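3-oxo-tetronate kinase (Haemophilus influenzae, PDB 1YZY) catalyses the ATP-dependent phosphorylation of 3-oxo-tetronate to 3-oxo-tetronate 4-phosphate, as a member of the four-carbon acid sugar kinase family. Local coordinates at residues L100-A114 against V211-L223. Residues are numbered along the deposited sequence; the frame is centred on the assembly and turned at random.
Sequences LLDELNEDFTVITPA and VADFKLVTGGSGL
Strands 109-111 and 216-219 run parallel, their axes 5.1 Å apart at 9°, yet the backbone bond between them, T218 N to V110 O, is weak; the straighter one, G220 N to T112 O (3.0 Å), comes just past 216-219. Threonine hydroxyls take up the pairing. T109 OG1, set anti to its own N (chi1 -170°), gives its proton to L216 O at 2.8 Å, coming from above the carbonyl plane. T218 OG1 donates to V110 O at 2.7 Å, in the carbonyl plane and on a lone pair; Y81 OH also bonds this hydroxyl. On one side of the strands, L216 reaches up to helix 93-104: its CD2 meets L100 CB and L101 CD2, both at 3.9 Å, and its CB meets L104 CD1. E106 crosses K215 at about a right angle, OE1 against CB, while K215 NZ turns away to T75 O. On the other side, V110 CG1 touches F214 CE2 and V211 CG1 (3.8 Å each), and V211 CG1 sits over the centre of one face of the F214 ring. F214 CZ lies at the edge of the F108 ring. Further along, G219 CA, which carries no side chain, packs against T112 O at 3.0 Å. Water 1 links F108 O to L216 N, and water 2 gives protons to T112 O and A114 O and accepts from L223 N. The contact is thus a seam between the strand pair 109-111/193-196 and the pair 216-219/77-80, in the sugar-binding N-terminal domain, closed by hydroxyls and waters where regular strand pairing is incomplete.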
ATOM      1  N   LEU A 100       5.696 -18.593 -10.154  1.00 16.39           N
ATOM      2  CA  LEU A 100       4.743 -17.876 -10.992  1.00 15.60           C
ATOM      3  C   LEU A 100       4.979 -18.166 -12.462  1.00 19.55           C
ATOM      4  O   LEU A 100       4.028 -18.370 -13.225  1.00 18.19           O
ATOM      5  CB  LEU A 100       4.824 -16.370 -10.731  1.00 18.24           C
ATOM      6  CG  LEU A 100       4.412 -15.905  -9.327  1.00 19.45           C
ATOM      7  CD1 LEU A 100       4.533 -14.385  -9.194  1.00 12.09           C
ATOM      8  CD2 LEU A 100       2.993 -16.356  -9.041  1.00 16.40           C
ATOM      9  N   LEU A 101       6.249 -18.152 -12.866  1.00 17.17           N
ATOM     10  CA  LEU A 101       6.617 -18.438 -14.251  1.00 22.09           C
ATOM     11  C   LEU A 101       6.180 -19.841 -14.627  1.00 21.04           C
ATOM     12  O   LEU A 101       5.624 -20.061 -15.701  1.00 16.94           O
ATOM     13  CB  LEU A 101       8.128 -18.287 -14.453  1.00 19.77           C
ATOM     14  CG  LEU A 101       8.650 -16.863 -14.667  1.00 23.27           C
ATOM     15  CD1 LEU A 101      10.162 -16.857 -14.621  1.00 26.31           C
ATOM     16  CD2 LEU A 101       8.141 -16.309 -15.997  1.00 21.99           C
ATOM     17  N   ASP A 102       6.436 -20.787 -13.730  1.00 18.39           N
ATOM     18  CA  ASP A 102       6.053 -22.174 -13.954  1.00 27.68           C
ATOM     19  C   ASP A 102       4.547 -22.328 -14.137  1.00 28.16           C
ATOM     20  O   ASP A 102       4.086 -22.954 -15.096  1.00 26.37           O
ATOM     21  CB  ASP A 102       6.507 -23.040 -12.783  1.00 24.86           C
ATOM     22  CG  ASP A 102       8.004 -23.243 -12.761  1.00 25.43           C
ATOM     23  OD1 ASP A 102       8.634 -23.186 -13.841  1.00 27.13           O
ATOM     24  OD2 ASP A 102       8.548 -23.472 -11.661  1.00 31.23           O
ATOM     25  N   GLU A 103       3.792 -21.802 -13.182  1.00 28.40           N
ATOM     26  CA  GLU A 103       2.341 -21.881 -13.231  1.00 27.31           C
ATOM     27  C   GLU A 103       1.791 -21.292 -14.520  1.00 29.80           C
ATOM     28  O   GLU A 103       0.833 -21.819 -15.098  1.00 29.29           O
ATOM     29  CB  GLU A 103       1.740 -21.168 -12.015  1.00 28.50           C
ATOM     30  CG  GLU A 103       0.228 -20.999 -12.039  1.00 28.86           C
ATOM     31  CD  GLU A 103      -0.549 -22.305 -12.111  1.00 31.86           C
ATOM     32  OE1 GLU A 103      -0.101 -23.310 -11.519  1.00 23.00           O
ATOM     33  OE2 GLU A 103      -1.621 -22.319 -12.761  1.00 39.05           O
ATOM     34  N   LEU A 104       2.418 -20.213 -14.973  1.00 27.80           N
ATOM     35  CA  LEU A 104       1.998 -19.522 -16.188  1.00 29.50           C
ATOM     36  C   LEU A 104       2.444 -20.124 -17.523  1.00 25.12           C
ATOM     37  O   LEU A 104       1.925 -19.734 -18.574  1.00 20.29           O
ATOM     38  CB  LEU A 104       2.424 -18.051 -16.120  1.00 24.91           C
ATOM     39  CG  LEU A 104       1.552 -17.127 -15.268  1.00 22.12           C
ATOM     40  CD1 LEU A 104       2.280 -15.838 -14.971  1.00 23.84           C
ATOM     41  CD2 LEU A 104       0.239 -16.851 -15.988  1.00 15.12           C
ATOM     42  N   ASN A 105       3.375 -21.077 -17.495  1.00 28.94           N
ATOM     43  CA  ASN A 105       3.891 -21.690 -18.730  1.00 29.85           C
ATOM     44  C   ASN A 105       4.698 -20.670 -19.531  1.00 24.13           C
ATOM     45  O   ASN A 105       4.702 -20.672 -20.766  1.00 27.34           O
ATOM     46  CB  ASN A 105       2.756 -22.244 -19.596  1.00 38.59           C
ATOM     47  CG  ASN A 105       2.521 -23.712 -19.370  1.00 50.81           C
ATOM     48  OD1 ASN A 105       3.447 -24.459 -19.044  1.00 58.53           O
ATOM     49  ND2 ASN A 105       1.283 -24.151 -19.575  1.00 48.96           N
ATOM     50  N   GLU A 106       5.340 -19.766 -18.801  1.00 24.04           N
ATOM     51  CA  GLU A 106       6.172 -18.718 -19.373  1.00 24.95           C
ATOM     52  C   GLU A 106       7.606 -18.991 -18.931  1.00 25.08           C
ATOM     53  O   GLU A 106       7.829 -19.705 -17.947  1.00 26.45           O
ATOM     54  CB  GLU A 106       5.708 -17.355 -18.860  1.00 17.60           C
ATOM     55  CG  GLU A 106       4.309 -16.975 -19.299  1.00 30.03           C
ATOM     56  CD  GLU A 106       4.235 -16.664 -20.774  1.00 31.88           C
ATOM     57  OE1 GLU A 106       4.727 -15.589 -21.169  1.00 50.84           O
ATOM     58  OE2 GLU A 106       3.693 -17.484 -21.538  1.00 40.36           O
ATOM     59  N   ASP A 107       8.579 -18.435 -19.648  1.00 24.96           N
ATOM     60  CA  ASP A 107       9.977 -18.663 -19.296  1.00 27.02           C
ATOM     61  C   ASP A 107      10.870 -17.433 -19.264  1.00 24.64           C
ATOM     62  O   ASP A 107      12.088 -17.551 -19.189  1.00 22.82           O
ATOM     63  CB  ASP A 107      10.592 -19.759 -20.183  1.00 34.56           C
ATOM     64  CG  ASP A 107      10.090 -19.714 -21.614  1.00 40.80           C
ATOM     65  OD1 ASP A 107      10.357 -18.716 -22.316  1.00 52.56           O
ATOM     66  OD2 ASP A 107       9.426 -20.685 -22.040  1.00 47.03           O
ATOM     67  N   PHE A 108      10.268 -16.249 -19.271  1.00 20.91           N
ATOM     68  CA  PHE A 108      11.047 -15.018 -19.231  1.00 18.38           C
ATOM     69  C   PHE A 108      10.240 -13.884 -18.605  1.00 19.70           C
ATOM     70  O   PHE A 108       9.029 -13.795 -18.807  1.00 15.96           O
ATOM     71  CB  PHE A 108      11.496 -14.627 -20.656  1.00 18.26           C
ATOM     72  CG  PHE A 108      12.489 -13.492 -20.698  1.00 18.68           C
ATOM     73  CD1 PHE A 108      13.769 -13.648 -20.172  1.00 19.25           C
ATOM     74  CD2 PHE A 108      12.140 -12.266 -21.246  1.00 24.38           C
ATOM     75  CE1 PHE A 108      14.684 -12.597 -20.190  1.00 19.52           C
ATOM     76  CE2 PHE A 108      13.055 -11.204 -21.267  1.00 21.06           C
ATOM     77  CZ  PHE A 108      14.324 -11.373 -20.738  1.00 17.20           C
ATOM     78  N   THR A 109      10.917 -13.018 -17.860  1.00 17.69           N
ATOM     79  CA  THR A 109      10.271 -11.870 -17.226  1.00 17.38           C
ATOM     80  C   THR A 109      11.343 -10.824 -16.930  1.00 14.06           C
ATOM     81  O   THR A 109      12.527 -11.094 -17.120  1.00 19.00           O
ATOM     82  CB  THR A 109       9.538 -12.282 -15.903  1.00 17.19           C
ATOM     83  OG1 THR A 109       8.727 -11.195 -15.434  1.00 20.20           O
ATOM     84  CG2 THR A 109      10.540 -12.654 -14.805  1.00 18.89           C
ATOM     85  N   VAL A 110      10.927  -9.631 -16.502  1.00 15.73           N
ATOM     86  CA  VAL A 110      11.855  -8.543 -16.162  1.00 15.71           C
ATOM     87  C   VAL A 110      11.928  -8.271 -14.658  1.00 17.01           C
ATOM     88  O   VAL A 110      11.018  -8.604 -13.906  1.00 17.16           O
ATOM     89  CB  VAL A 110      11.488  -7.215 -16.878  1.00 15.13           C
ATOM     90  CG1 VAL A 110      11.405  -7.440 -18.372  1.00 12.70           C
ATOM     91  CG2 VAL A 110      10.175  -6.652 -16.340  1.00 19.34           C
ATOM     92  N   ILE A 111      13.011  -7.630 -14.242  1.00 17.54           N
ATOM     93  CA  ILE A 111      13.236  -7.301 -12.844  1.00 17.29           C
ATOM     94  C   ILE A 111      13.600  -5.828 -12.762  1.00 19.91           C
ATOM     95  O   ILE A 111      14.541  -5.387 -13.421  1.00 17.06           O
ATOM     96  CB  ILE A 111      14.400  -8.151 -12.275  1.00 13.84           C
ATOM     97  CG1 ILE A 111      13.986  -9.620 -12.206  1.00 16.64           C
ATOM     98  CG2 ILE A 111      14.894  -7.602 -10.944  1.00  9.50           C
ATOM     99  CD1 ILE A 111      15.095 -10.524 -11.782  1.00 21.99           C
ATOM    100  N   THR A 112      12.857  -5.059 -11.975  1.00 17.25           N
ATOM    101  CA  THR A 112      13.164  -3.645 -11.829  1.00 11.77           C
ATOM    102  C   THR A 112      12.554  -2.941 -10.630  1.00 14.99           C
ATOM    103  O   THR A 112      11.370  -2.631 -10.616  1.00 14.90           O
ATOM    104  CB  THR A 112      12.842  -2.829 -13.117  1.00 13.35           C
ATOM    105  OG1 THR A 112      13.069  -1.434 -12.874  1.00 20.38           O
ATOM    106  CG2 THR A 112      11.400  -3.038 -13.563  1.00 15.70           C
ATOM    107  N   PRO A 113      13.340  -2.787  -9.557  1.00 13.30           N
ATOM    108  CA  PRO A 113      12.892  -2.106  -8.341  1.00 15.96           C
ATOM    109  C   PRO A 113      13.146  -0.600  -8.382  1.00 20.52           C
ATOM    110  O   PRO A 113      13.310   0.059  -7.357  1.00 28.39           O
ATOM    111  CB  PRO A 113      13.880  -2.623  -7.292  1.00  7.46           C
ATOM    112  CG  PRO A 113      15.104  -2.949  -8.084  1.00 13.00           C
ATOM    113  CD  PRO A 113      14.516  -3.625  -9.270  1.00  9.57           C
ATOM    114  N   ALA A 114      13.177  -0.052  -9.591  1.00 20.17           N
ATOM    115  CA  ALA A 114      13.517   1.327  -9.919  1.00 17.83           C
ATOM    116  C   ALA A 114      12.373   2.327 -10.070  1.00 16.40           C
ATOM    117  O   ALA A 114      11.291   2.017 -10.560  1.00 13.63           O
ATOM    118  CB  ALA A 114      14.501   1.503 -11.088  1.00 16.43           C
ATOM    119  N   VAL A 211       7.219  -4.151 -22.204  1.00 19.22           N
ATOM    120  CA  VAL A 211       6.574  -5.266 -21.515  1.00 19.78           C
ATOM    121  C   VAL A 211       5.043  -5.272 -21.624  1.00 21.35           C
ATOM    122  O   VAL A 211       4.362  -5.924 -20.835  1.00 24.29           O
ATOM    123  CB  VAL A 211       6.963  -5.298 -20.014  1.00 16.80           C
ATOM    124  CG1 VAL A 211       8.458  -5.514 -19.855  1.00 15.89           C
ATOM    125  CG2 VAL A 211       6.534  -4.021 -19.329  1.00 13.57           C
ATOM    126  N   ALA A 212       4.510  -4.595 -22.630  1.00 21.54           N
ATOM    127  CA  ALA A 212       3.066  -4.505 -22.833  1.00 20.67           C
ATOM    128  C   ALA A 212       2.339  -5.830 -23.071  1.00 27.16           C
ATOM    129  O   ALA A 212       1.117  -5.900 -22.933  1.00 30.30           O
ATOM    130  CB  ALA A 212       2.775  -3.558 -23.973  1.00 15.25           C
ATOM    131  N   ASP A 213       3.063  -6.854 -23.506  1.00 28.32           N
ATOM    132  CA  ASP A 213       2.445  -8.147 -23.775  1.00 27.43           C
ATOM    133  C   ASP A 213       2.967  -9.280 -22.904  1.00 25.60           C
ATOM    134  O   ASP A 213       2.640 -10.447 -23.142  1.00 28.66           O
ATOM    135  CB  ASP A 213       2.585  -8.516 -25.255  1.00 30.67           C
ATOM    136  CG  ASP A 213       1.749  -7.627 -26.158  1.00 40.15           C
ATOM    137  OD1 ASP A 213       0.523  -7.521 -25.930  1.00 48.05           O
ATOM    138  OD2 ASP A 213       2.320  -7.029 -27.096  1.00 49.58           O
ATOM    139  N   PHE A 214       3.831  -8.944 -21.949  1.00 20.61           N
ATOM    140  CA  PHE A 214       4.374  -9.924 -21.018  1.00 22.62           C
ATOM    141  C   PHE A 214       3.239 -10.438 -20.123  1.00 22.89           C
ATOM    142  O   PHE A 214       2.441  -9.655 -19.611  1.00 23.68           O
ATOM    143  CB  PHE A 214       5.442  -9.282 -20.131  1.00 23.49           C
ATOM    144  CG  PHE A 214       6.833  -9.350 -20.691  1.00 19.92           C
ATOM    145  CD1 PHE A 214       7.090  -9.003 -22.015  1.00 22.33           C
ATOM    146  CD2 PHE A 214       7.897  -9.715 -19.875  1.00 11.62           C
ATOM    147  CE1 PHE A 214       8.392  -9.016 -22.512  1.00 23.68           C
ATOM    148  CE2 PHE A 214       9.202  -9.731 -20.364  1.00 23.27           C
ATOM    149  CZ  PHE A 214       9.449  -9.380 -21.683  1.00 21.05           C
ATOM    150  N   LYS A 215       3.170 -11.756 -19.952  1.00 27.68           N
ATOM    151  CA  LYS A 215       2.154 -12.392 -19.113  1.00 22.83           C
ATOM    152  C   LYS A 215       2.476 -12.070 -17.654  1.00 23.76           C
ATOM    153  O   LYS A 215       1.583 -12.026 -16.804  1.00 22.68           O
ATOM    154  CB  LYS A 215       2.207 -13.903 -19.316  1.00 29.17           C
ATOM    155  CG  LYS A 215       0.889 -14.609 -19.251  1.00 39.87           C
ATOM    156  CD  LYS A 215       0.131 -14.442 -20.547  1.00 43.97           C
ATOM    157  CE  LYS A 215      -1.221 -15.151 -20.492  1.00 53.18           C
ATOM    158  NZ  LYS A 215      -2.157 -14.589 -19.463  1.00 51.56           N
ATOM    159  N   LEU A 216       3.769 -11.885 -17.380  1.00 20.48           N
ATOM    160  CA  LEU A 216       4.278 -11.574 -16.047  1.00 19.44           C
ATOM    161  C   LEU A 216       5.460 -10.589 -16.017  1.00 20.06           C
ATOM    162  O   LEU A 216       6.385 -10.681 -16.822  1.00 21.02           O
ATOM    163  CB  LEU A 216       4.715 -12.867 -15.345  1.00 18.08           C
ATOM    164  CG  LEU A 216       5.462 -12.690 -14.023  1.00 21.51           C
ATOM    165  CD1 LEU A 216       4.506 -12.167 -12.955  1.00 14.58           C
ATOM    166  CD2 LEU A 216       6.086 -13.999 -13.591  1.00 14.66           C
ATOM    167  N   VAL A 217       5.412  -9.642 -15.085  1.00 20.51           N
ATOM    168  CA  VAL A 217       6.490  -8.684 -14.904  1.00 17.09           C
ATOM    169  C   VAL A 217       6.718  -8.535 -13.397  1.00 19.40           C
ATOM    170  O   VAL A 217       5.828  -8.834 -12.606  1.00 19.37           O
ATOM    171  CB  VAL A 217       6.179  -7.297 -15.550  1.00 23.13           C
ATOM    172  CG1 VAL A 217       5.845  -7.449 -17.031  1.00 24.09           C
ATOM    173  CG2 VAL A 217       5.066  -6.605 -14.832  1.00 25.47           C
ATOM    174  N   THR A 218       7.916  -8.116 -13.001  1.00 22.73           N
ATOM    175  CA  THR A 218       8.240  -7.937 -11.586  1.00 20.35           C
ATOM    176  C   THR A 218       8.936  -6.591 -11.340  1.00 19.06           C
ATOM    177  O   THR A 218       9.481  -5.980 -12.266  1.00 21.10           O
ATOM    178  CB  THR A 218       9.141  -9.096 -11.029  1.00 20.09           C
ATOM    179  OG1 THR A 218      10.524  -8.827 -11.292  1.00 20.32           O
ATOM    180  CG2 THR A 218       8.769 -10.436 -11.646  1.00 12.17           C
ATOM    181  N   GLY A 219       8.831  -6.085 -10.116  1.00 18.51           N
ATOM    182  CA  GLY A 219       9.475  -4.828  -9.795  1.00 12.46           C
ATOM    183  C   GLY A 219       8.883  -4.116  -8.601  1.00 14.22           C
ATOM    184  O   GLY A 219       8.148  -4.712  -7.816  1.00 11.37           O
ATOM    185  N   GLY A 220       9.280  -2.862  -8.416  1.00 14.99           N
ATOM    186  CA  GLY A 220       8.752  -2.059  -7.329  1.00 15.16           C
ATOM    187  C   GLY A 220       7.503  -1.346  -7.823  1.00 15.76           C
ATOM    188  O   GLY A 220       6.697  -1.932  -8.547  1.00 13.39           O
ATOM    189  N   SER A 221       7.324  -0.089  -7.432  1.00 10.86           N
ATOM    190  CA  SER A 221       6.153   0.662  -7.882  1.00  9.99           C
ATOM    191  C   SER A 221       6.418   1.425  -9.181  1.00 13.13           C
ATOM    192  O   SER A 221       5.485   1.743  -9.918  1.00 20.95           O
ATOM    193  CB  SER A 221       5.708   1.641  -6.807  1.00  9.32           C
ATOM    194  OG  SER A 221       5.331   0.967  -5.624  1.00 21.52           O
ATOM    195  N   GLY A 222       7.687   1.759  -9.422  1.00  9.92           N
ATOM    196  CA  GLY A 222       8.067   2.491 -10.616  1.00 13.75           C
ATOM    197  C   GLY A 222       7.518   1.975 -11.932  1.00 16.72           C
ATOM    198  O   GLY A 222       6.912   2.734 -12.687  1.00 19.26           O
ATOM    199  N   LEU A 223       7.754   0.707 -12.241  1.00 18.94           N
ATOM    200  CA  LEU A 223       7.262   0.147 -13.498  1.00 15.26           C
ATOM    201  C   LEU A 223       5.751   0.074 -13.545  1.00 12.80           C
ATOM    202  O   LEU A 223       5.141   0.356 -14.584  1.00 15.58           O
ATOM    203  CB  LEU A 223       7.839  -1.250 -13.742  1.00 13.60           C
ATOM    204  CG  LEU A 223       7.286  -1.986 -14.966  1.00 12.10           C
ATOM    205  CD1 LEU A 223       7.630  -1.221 -16.241  1.00 16.01           C
ATOM    206  CD2 LEU A 223       7.844  -3.392 -15.023  1.00 18.54           C
TER
HETATM  207  O   HOH W   1       5.962 -13.021 -19.129  1.00 25.95           O
HETATM  208  O   HOH W   2       9.711  -0.519 -10.668  1.00 22.09           O
HETATM  209  O   HOH W   3       9.987   1.364  -7.572  1.00 14.96           O